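Local coordinates for protein basic helix-loop-helix, putative, expressed (Oryza sativa subsp. japonica, PDB 5LW0) that binds ADP-ribose through its macrodomain and probably takes part in ADP-ribosylation-linked repair of DNA interstrand crosslinks, at residues 111-114 against 115-119; 218-221 against 222-226; 171-174 against 175-179. All coordinates share one frame; numbering follows the deposited sequence.

Contact 1: residues 111-114 against 115-119; sequences ITQL and QSKGG. With AR6 ([(2R,3S,4R,5R)-5-(6-aminopurin-9-yl)-3,4-dihydroxy-oxolan-2-yl]methyl [hydroxy-[[(2R,3S,4R,5S)-3,4,5-trihydroxyoxolan-2-yl]methoxy]phosphoryl] hydrogen phosphate), chain C.
Gln113 and Lys117 meet one turn apart, their side chains lying side by side and pointing the same way, while Lys117 N bonds to Gln113 O. Followed outward, Gln113 first touches with CB, which stands 3.7 Å from Ser116 OG and nearly as close to CG of Lys117. CG anti to the carbonyl carbon (chi1 -58°) and an extended chain beyond it carry CD along the lysine, and OE1 ends 3.3 Å from Lys117 CG, with Lys117 CE also beside it. The amide's NE2 turns to Asp110, which accepts a hydrogen bond from it; a glutamine suits this place because its aliphatic part can line the lysine while its amide still reaches that carboxylate.

In the backbone, Gln113 O takes two hydrogen bonds: Lys117 N gives one of 3.0 Å, its donor tilted from the carbonyl plane, and Gly118 N gives another of 3.1 Å that lies in that plane. Residues 115-118 follow helical backbone angles without forming a regular helix, in the loop of the macrodomain between strand 104-108 and strand 124-128. At Gly118 a CB would run into Leu114 O, while Gly119 has the positive phi that a residue lacking a side chain adopts readily.

The beginning of this loop belongs to the ADP-ribose pocket. Ile111 N donates to N1 of the bound adenine over 3.0 Å, almost straight at 175°, and CB of the same isoleucine lies 3.7 Å from that nitrogen, so an apolar side chain borders the purine while the backbone N-H binds N1. Thr112 OG1 bonds to Asp110, and Ser116 OG is hydrogen-bonded to Glu183.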
loop_
_atom_site.group_PDB
_atom_site.type_symbol
_atom_site.label_atom_id
_atom_site.label_comp_id
_atom_site.label_asym_id
_atom_site.label_seq_id
_atom_site.Cartn_x
_atom_site.Cartn_y
_atom_site.Cartn_z
ATOM N N ILE A 111 0.988 -4.260 -9.149
ATOM C CA ILE A 111 0.769 -2.885 -8.781
ATOM C C ILE A 111 1.476 -1.872 -9.667
ATOM O O ILE A 111 1.141 -0.707 -9.671
ATOM C CB ILE A 111 1.081 -2.693 -7.288
ATOM C CG1 ILE A 111 0.251 -1.549 -6.713
ATOM C CG2 ILE A 111 2.539 -2.540 -7.024
ATOM C CD1 ILE A 111 0.307 -1.480 -5.203
ATOM N N THR A 112 2.534 -2.332 -10.387
ATOM C CA THR A 112 3.252 -1.471 -11.328
ATOM C C THR A 112 2.732 -1.577 -12.768
ATOM O O THR A 112 3.270 -0.907 -13.635
ATOM C CB THR A 112 4.753 -1.789 -11.323
ATOM O OG1 THR A 112 4.991 -3.075 -11.899
ATOM C CG2 THR A 112 5.287 -1.784 -9.922
ATOM N N GLN A 113 1.677 -2.380 -12.985
ATOM C CA GLN A 113 1.095 -2.527 -14.302
ATOM C C GLN A 113 -0.442 -2.514 -14.237
ATOM O O GLN A 113 -1.142 -3.246 -15.009
ATOM C CB GLN A 113 1.546 -3.841 -14.932
ATOM C CG GLN A 113 3.062 -3.979 -15.059
ATOM C CD GLN A 113 3.493 -5.245 -15.832
ATOM O OE1 GLN A 113 3.400 -5.304 -17.031
ATOM N NE2 GLN A 113 3.938 -6.241 -15.112
ATOM N N LEU A 114 -1.004 -1.673 -13.363
ATOM C CA LEU A 114 -2.414 -1.696 -13.218
ATOM C C LEU A 114 -3.178 -1.211 -14.476
ATOM O O LEU A 114 -4.223 -1.724 -14.742
ATOM C CB LEU A 114 -2.849 -0.859 -11.996
ATOM C CG LEU A 114 -2.458 -1.540 -10.714
ATOM C CD1 LEU A 114 -2.620 -0.569 -9.539
ATOM C CD2 LEU A 114 -3.197 -2.829 -10.500
ATOM N N GLN A 115 -2.718 -0.143 -15.113
ATOM C CA GLN A 115 -3.409 0.393 -16.305
ATOM C C GLN A 115 -3.126 -0.493 -17.514
ATOM O O GLN A 115 -4.069 -0.975 -18.181
ATOM C CB GLN A 115 -2.997 1.811 -16.584
ATOM C CG GLN A 115 -3.636 2.374 -17.854
ATOM C CD GLN A 115 -3.436 3.865 -17.978
ATOM O OE1 GLN A 115 -2.297 4.361 -17.995
ATOM N NE2 GLN A 115 -4.530 4.596 -18.087
ATOM N N SER A 116 -1.860 -0.823 -17.715
ATOM C CA SER A 116 -1.453 -1.536 -18.964
ATOM C C SER A 116 -1.927 -2.994 -18.992
ATOM O O SER A 116 -2.526 -3.443 -20.011
ATOM C CB SER A 116 0.073 -1.456 -19.180
ATOM O OG SER A 116 0.784 -2.078 -18.113
ATOM N N LYS A 117 -1.743 -3.721 -17.890
ATOM C CA LYS A 117 -2.196 -5.124 -17.810
ATOM C C LYS A 117 -3.517 -5.333 -17.085
ATOM O O LYS A 117 -4.209 -6.296 -17.320
ATOM C CB LYS A 117 -1.104 -5.981 -17.161
ATOM C CG LYS A 117 0.225 -5.914 -17.895
ATOM C CD LYS A 117 0.202 -6.742 -19.162
ATOM C CE LYS A 117 1.619 -6.933 -19.699
ATOM N NZ LYS A 117 1.613 -7.641 -21.014
ATOM N N GLY A 118 -3.771 -4.521 -16.082
ATOM C CA GLY A 118 -5.001 -4.615 -15.361
ATOM C C GLY A 118 -6.204 -3.925 -15.973
ATOM O O GLY A 118 -7.319 -4.244 -15.646
ATOM N N GLY A 119 -5.980 -2.885 -16.788
ATOM C CA GLY A 119 -7.064 -2.127 -17.303
ATOM C C GLY A 119 -7.713 -1.200 -16.289
ATOM O O GLY A 119 -8.847 -0.795 -16.449
HETATM N N1 AR6 C . 2.202 -6.212 -7.271
HETATM C C2 AR6 C . 1.289 -6.425 -6.300
HETATM N N3 AR6 C . 1.545 -7.047 -5.166
HETATM C C4 AR6 C . 2.802 -7.526 -4.907
HETATM C C5 AR6 C . 3.857 -7.327 -5.852
HETATM C C6 AR6 C . 3.505 -6.619 -7.095
HETATM N N6 AR6 C . 4.385 -6.363 -8.032
HETATM N N7 AR6 C . 5.022 -7.914 -5.304
HETATM C C8 AR6 C . 4.675 -8.376 -4.081
HETATM N N9 AR6 C . 3.337 -8.139 -3.825
HETATM P PA AR6 C . 6.354 -7.524 0.582
HETATM P PB AR6 C . 6.413 -6.745 3.456
HETATM C "C1'" AR6 C . 2.589 -8.372 -2.608
HETATM O O1A AR6 C . 7.229 -8.738 0.960
HETATM O O1B AR6 C . 5.998 -8.114 3.936
HETATM C C1D AR6 C . 10.527 -5.408 0.814
HETATM O O1D AR6 C . 11.398 -5.886 -0.189
HETATM C "C2'" AR6 C . 2.910 -9.625 -1.802
HETATM O "O2'" AR6 C . 2.369 -10.842 -2.402
HETATM O O2A AR6 C . 6.708 -6.702 -0.598
HETATM O O2B AR6 C . 5.828 -5.520 4.095
HETATM C C2D AR6 C . 11.196 -4.204 1.541
HETATM O O2D AR6 C . 12.603 -4.022 1.100
HETATM C "C3'" AR6 C . 2.343 -9.249 -0.455
HETATM O "O3'" AR6 C . 0.922 -9.538 -0.364
HETATM O O3A AR6 C . 6.204 -6.532 1.865
HETATM C C3D AR6 C . 11.095 -4.523 3.006
HETATM O O3D AR6 C . 12.442 -4.882 3.429
HETATM C "C4'" AR6 C . 2.569 -7.727 -0.379
HETATM O "O4'" AR6 C . 2.922 -7.304 -1.676
HETATM C C4D AR6 C . 10.140 -5.738 3.096
HETATM O O4D AR6 C . 10.153 -6.413 1.816
HETATM C "C5'" AR6 C . 3.657 -7.319 0.582
HETATM O "O5'" AR6 C . 4.837 -8.131 0.426
HETATM C C5D AR6 C . 8.678 -5.394 3.358
HETATM O O5D AR6 C . 8.019 -6.656 3.608
#

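Contact 2: residues 218-221 against 222-226; sequences AYTS and LFENF. With PO4 (phosphate ion), chain D.
A backbone oxygen lies over an aromatic face here: Tyr219 O sits 3.2 Å above the plane of the Phe223 ring, offset toward its rim, while also accepting the hydrogen bond from Phe223 N at 2.9 Å. The ring reaches this place because its CG is anti to the carbonyl carbon (chi1 -63°), which sends it back along the helix toward the preceding turn. There it runs beside Tyr219, pointing the same way, with Phe223 CZ 3.9 Å from Tyr219 CD1; the planes meet obliquely at 34°. Leu222 CD2 adds a looser apolar contact at 4.3 Å from Tyr219 CD1. Tyrosine suits its place by pairing an apolar ring with a hydroxyl that bonds to Ile43 N. With an alanine in place of Phe223, the flank of the Tyr219 ring would probably lose its neighbour, leaving that ring easier to shift, and Phe40 its edge-to-face partner.

The polar residues lie on other sides of the helix. Thr220 OG1 is hydrogen-bonded to O2 of a phosphate ion, probably from the crystallisation liquor, at 2.7 Å, and also to His216 O. Asn225 ND2 bonds to Ser168, as does Ser221 OG in one of its two conformers. Within helix 208-230, Tyr219 and Phe223 face helix 52-69 through Ala62, whereas Leu222 packs on strands 37-40, 124-128 and 187-192 of the central sheet.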
loop_
_atom_site.group_PDB
_atom_site.type_symbol
_atom_site.label_atom_id
_atom_site.label_comp_id
_atom_site.label_asym_id
_atom_site.label_seq_id
_atom_site.Cartn_x
_atom_site.Cartn_y
_atom_site.Cartn_z
ATOM N N ALA A 218 0.146 1.863 10.425
ATOM C CA ALA A 218 0.686 1.920 9.049
ATOM C C ALA A 218 -0.433 2.161 8.065
ATOM O O ALA A 218 -0.348 3.050 7.201
ATOM C CB ALA A 218 1.424 0.631 8.684
ATOM N N TYR A 219 -1.520 1.420 8.199
ATOM C CA TYR A 219 -2.643 1.613 7.242
ATOM C C TYR A 219 -3.308 2.971 7.420
ATOM O O TYR A 219 -3.575 3.690 6.404
ATOM C CB TYR A 219 -3.686 0.526 7.357
ATOM C CG TYR A 219 -3.323 -0.717 6.611
ATOM C CD1 TYR A 219 -3.206 -0.710 5.219
ATOM C CD2 TYR A 219 -3.005 -1.885 7.264
ATOM C CE1 TYR A 219 -2.861 -1.844 4.521
ATOM C CE2 TYR A 219 -2.617 -3.028 6.573
ATOM C CZ TYR A 219 -2.560 -3.029 5.186
ATOM O OH TYR A 219 -2.119 -4.088 4.456
ATOM N N THR A 220 -3.494 3.388 8.662
ATOM C CA THR A 220 -4.136 4.734 8.879
ATOM C C THR A 220 -3.254 5.831 8.352
ATOM O O THR A 220 -3.740 6.739 7.668
ATOM C CB THR A 220 -4.495 4.906 10.327
ATOM O OG1 THR A 220 -5.486 3.907 10.624
ATOM C CG2 THR A 220 -5.120 6.310 10.568
ATOM N N SER A 221 -1.932 5.682 8.500
ATOM C CA SER A 221 -1.001 6.657 8.036
ATOM C C SER A 221 -1.037 6.740 6.480
ATOM O O SER A 221 -1.039 7.840 5.875
ATOM C CB SER A 221 0.431 6.316 8.519
ATOM O OG SER A 221 1.353 7.257 7.992
ATOM N N LEU A 222 -1.016 5.583 5.852
ATOM C CA LEU A 222 -1.159 5.441 4.416
ATOM C C LEU A 222 -2.417 6.157 3.912
ATOM O O LEU A 222 -2.340 6.987 3.001
ATOM C CB LEU A 222 -1.204 4.005 4.023
ATOM C CG LEU A 222 -1.583 3.671 2.598
ATOM C CD1 LEU A 222 -0.644 4.341 1.588
ATOM C CD2 LEU A 222 -1.672 2.182 2.419
ATOM N N PHE A 223 -3.545 5.832 4.501
ATOM C CA PHE A 223 -4.805 6.351 4.027
ATOM C C PHE A 223 -4.919 7.813 4.270
ATOM O O PHE A 223 -5.426 8.552 3.418
ATOM C CB PHE A 223 -5.971 5.604 4.625
ATOM C CG PHE A 223 -6.044 4.111 4.255
ATOM C CD1 PHE A 223 -5.514 3.590 3.098
ATOM C CD2 PHE A 223 -6.623 3.225 5.150
ATOM C CE1 PHE A 223 -5.622 2.275 2.803
ATOM C CE2 PHE A 223 -6.708 1.898 4.854
ATOM C CZ PHE A 223 -6.176 1.414 3.721
ATOM N N GLU A 224 -4.379 8.287 5.381
ATOM C CA GLU A 224 -4.371 9.746 5.673
ATOM C C GLU A 224 -3.460 10.518 4.709
ATOM O O GLU A 224 -3.820 11.623 4.230
ATOM C CB GLU A 224 -3.985 10.030 7.120
ATOM C CG GLU A 224 -5.057 9.708 8.118
ATOM C CD GLU A 224 -6.142 10.782 8.198
ATOM O OE1 GLU A 224 -5.886 11.947 7.827
ATOM O OE2 GLU A 224 -7.199 10.439 8.699
ATOM N N ASN A 225 -2.300 9.967 4.393
ATOM C CA ASN A 225 -1.450 10.568 3.348
ATOM C C ASN A 225 -2.134 10.604 2.014
ATOM O O ASN A 225 -1.994 11.549 1.284
ATOM C CB ASN A 225 -0.114 9.827 3.284
ATOM C CG ASN A 225 0.936 10.490 4.131
ATOM O OD1 ASN A 225 1.182 11.704 3.991
ATOM N ND2 ASN A 225 1.724 9.679 4.839
ATOM N N PHE A 226 -2.868 9.558 1.682
ATOM C CA PHE A 226 -3.561 9.511 0.409
ATOM C C PHE A 226 -4.658 10.590 0.364
ATOM O O PHE A 226 -4.748 11.322 -0.551
ATOM C CB PHE A 226 -4.130 8.110 0.205
ATOM C CG PHE A 226 -5.114 8.000 -0.925
ATOM C CD1 PHE A 226 -4.800 8.352 -2.207
ATOM C CD2 PHE A 226 -6.388 7.580 -0.640
ATOM C CE1 PHE A 226 -5.790 8.217 -3.234
ATOM C CE2 PHE A 226 -7.315 7.381 -1.642
ATOM C CZ PHE A 226 -7.042 7.796 -2.898
HETATM P P PO4 D . -8.348 3.992 12.987
HETATM O O1 PO4 D . -8.605 2.652 12.175
HETATM O O2 PO4 D . -6.886 4.396 12.830
HETATM O O3 PO4 D . -8.790 3.783 14.487
HETATM O O4 PO4 D . -9.215 5.109 12.394
#

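Contact 3: residues 171-174 against 175-179; sequences VPLP and STSPL
Ser177 OG is gripped by two groups, accepting a 3.3 Å capping bond from Leu179 N and bonding also to Ala148 O at the end of helix 139-148. Ser177 is the N-cap of helix 178-183, and a type I beta turn from Pro174 to Ser177 leads into it from strand 167-172, an outermost strand of the macrodomain sheet. The capping bond is bent, 135° at the hydrogen. Serine fits because its short side chain, with OG anti to the backbone N (chi1 175°), can return to the first turn of the helix, whose early amides lack a carbonyl one turn before them.

The turn is closed by Ser177 N, which donates to Pro174 O over 2.9 Å; the N-H approaches the oxygen from above the carbonyl plane. Proline suits the first position because the turn uses only its C=O, so the missing N-H costs nothing, and its ring holds phi near the -53° found here. Pro174 CB also lies against Thr176 OG1, a hydroxyl bonded to Asp151.

Inside the bend, Leu173 turns its branched end to Ser177 and Leu179. Its CD1 is 3.7 Å from Ser177 CB, covering the serine's apolar flank, and both leucines also touch Ala148 and Val185. The other branch, Leu173 CD2, reaches forward to the start of the helix and ends 4.0 Å from Leu179 CB.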
loop_
_atom_site.group_PDB
_atom_site.type_symbol
_atom_site.label_atom_id
_atom_site.label_comp_id
_atom_site.label_asym_id
_atom_site.label_seq_id
_atom_site.Cartn_x
_atom_site.Cartn_y
_atom_site.Cartn_z
ATOM N N VAL A 171 5.293 10.580 -1.792
ATOM C CA VAL A 171 6.334 11.126 -2.699
ATOM C C VAL A 171 5.713 11.376 -4.044
ATOM O O VAL A 171 5.206 10.442 -4.677
ATOM C CB VAL A 171 7.485 10.124 -2.837
ATOM C CG1 VAL A 171 8.561 10.662 -3.801
ATOM C CG2 VAL A 171 8.100 9.809 -1.459
ATOM N N PRO A 172 5.830 12.615 -4.573
ATOM C CA PRO A 172 5.351 12.808 -5.938
ATOM C C PRO A 172 6.298 12.205 -6.938
ATOM O O PRO A 172 7.508 12.306 -6.774
ATOM C CB PRO A 172 5.311 14.336 -6.114
ATOM C CG PRO A 172 5.680 14.909 -4.828
ATOM C CD PRO A 172 6.276 13.853 -3.953
ATOM N N LEU A 173 5.747 11.490 -7.912
ATOM C CA LEU A 173 6.553 10.759 -8.891
ATOM C C LEU A 173 6.729 11.645 -10.143
ATOM O O LEU A 173 5.742 11.996 -10.760
ATOM C CB LEU A 173 5.842 9.458 -9.303
ATOM C CG LEU A 173 6.604 8.589 -10.286
ATOM C CD1 LEU A 173 7.921 8.090 -9.737
ATOM C CD2 LEU A 173 5.783 7.422 -10.781
ATOM N N PRO A 174 7.987 12.024 -10.470
ATOM C CA PRO A 174 8.199 12.870 -11.644
ATOM C C PRO A 174 7.584 12.314 -12.894
ATOM O O PRO A 174 7.574 11.098 -13.105
ATOM C CB PRO A 174 9.718 12.903 -11.756
ATOM C CG PRO A 174 10.182 12.737 -10.358
ATOM C CD PRO A 174 9.227 11.720 -9.792
ATOM N N SER A 175 7.059 13.200 -13.741
ATOM C CA SER A 175 6.384 12.791 -14.949
ATOM C C SER A 175 7.318 12.062 -15.925
ATOM O O SER A 175 6.881 11.301 -16.782
ATOM C CB SER A 175 5.777 14.006 -15.607
ATOM O OG SER A 175 4.769 13.620 -16.485
ATOM N N THR A 176 8.606 12.240 -15.744
ATOM C CA THR A 176 9.590 11.556 -16.579
ATOM C C THR A 176 9.717 10.073 -16.258
ATOM O O THR A 176 10.353 9.309 -16.992
ATOM C CB THR A 176 10.989 12.212 -16.388
ATOM O OG1 THR A 176 11.272 12.337 -14.997
ATOM C CG2 THR A 176 11.033 13.585 -17.007
ATOM N N SER A 177 9.113 9.624 -15.143
ATOM C CA SER A 177 9.232 8.233 -14.774
ATOM C C SER A 177 8.447 7.363 -15.737
ATOM O O SER A 177 7.289 7.645 -16.000
ATOM C CB SER A 177 8.697 8.006 -13.355
ATOM O OG SER A 177 8.711 6.626 -13.070
ATOM N N PRO A 178 9.051 6.239 -16.208
ATOM C CA PRO A 178 8.305 5.300 -17.035
ATOM C C PRO A 178 6.992 4.825 -16.375
ATOM O O PRO A 178 5.991 4.614 -17.060
ATOM C CB PRO A 178 9.286 4.126 -17.201
ATOM C CG PRO A 178 10.633 4.779 -17.142
ATOM C CD PRO A 178 10.489 5.896 -16.141
ATOM N N LEU A 179 7.001 4.682 -15.042
ATOM C CA LEU A 179 5.788 4.294 -14.325
ATOM C C LEU A 179 4.668 5.350 -14.453
ATOM O O LEU A 179 3.504 4.991 -14.551
ATOM C CB LEU A 179 6.107 4.018 -12.849
ATOM C CG LEU A 179 4.927 3.523 -11.991
ATOM C CD1 LEU A 179 4.332 2.221 -12.516
ATOM C CD2 LEU A 179 5.469 3.289 -10.598
#

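Along the chain the order is contact 1, contact 3, contact 2, all in one macrodomain with a mixed central sheet. Contact 1 follows strand 104-108, at one edge of that sheet; contact 3 leaves strand 167-172, at the other edge; contact 2 belongs to helix 208-230, which packs on strands between them. Contact 2 lies about 22 Å from contact 1 and 20 Å from contact 3, centre to centre, touching neither. The centres of contacts 1 and 3 are about 16 Å apart, yet the two touch, Thr112 O lying 3.5 Å from Leu179 CD1. Through that touch the ligand-binding loop of contact 1 is packed against the helix start of contact 3.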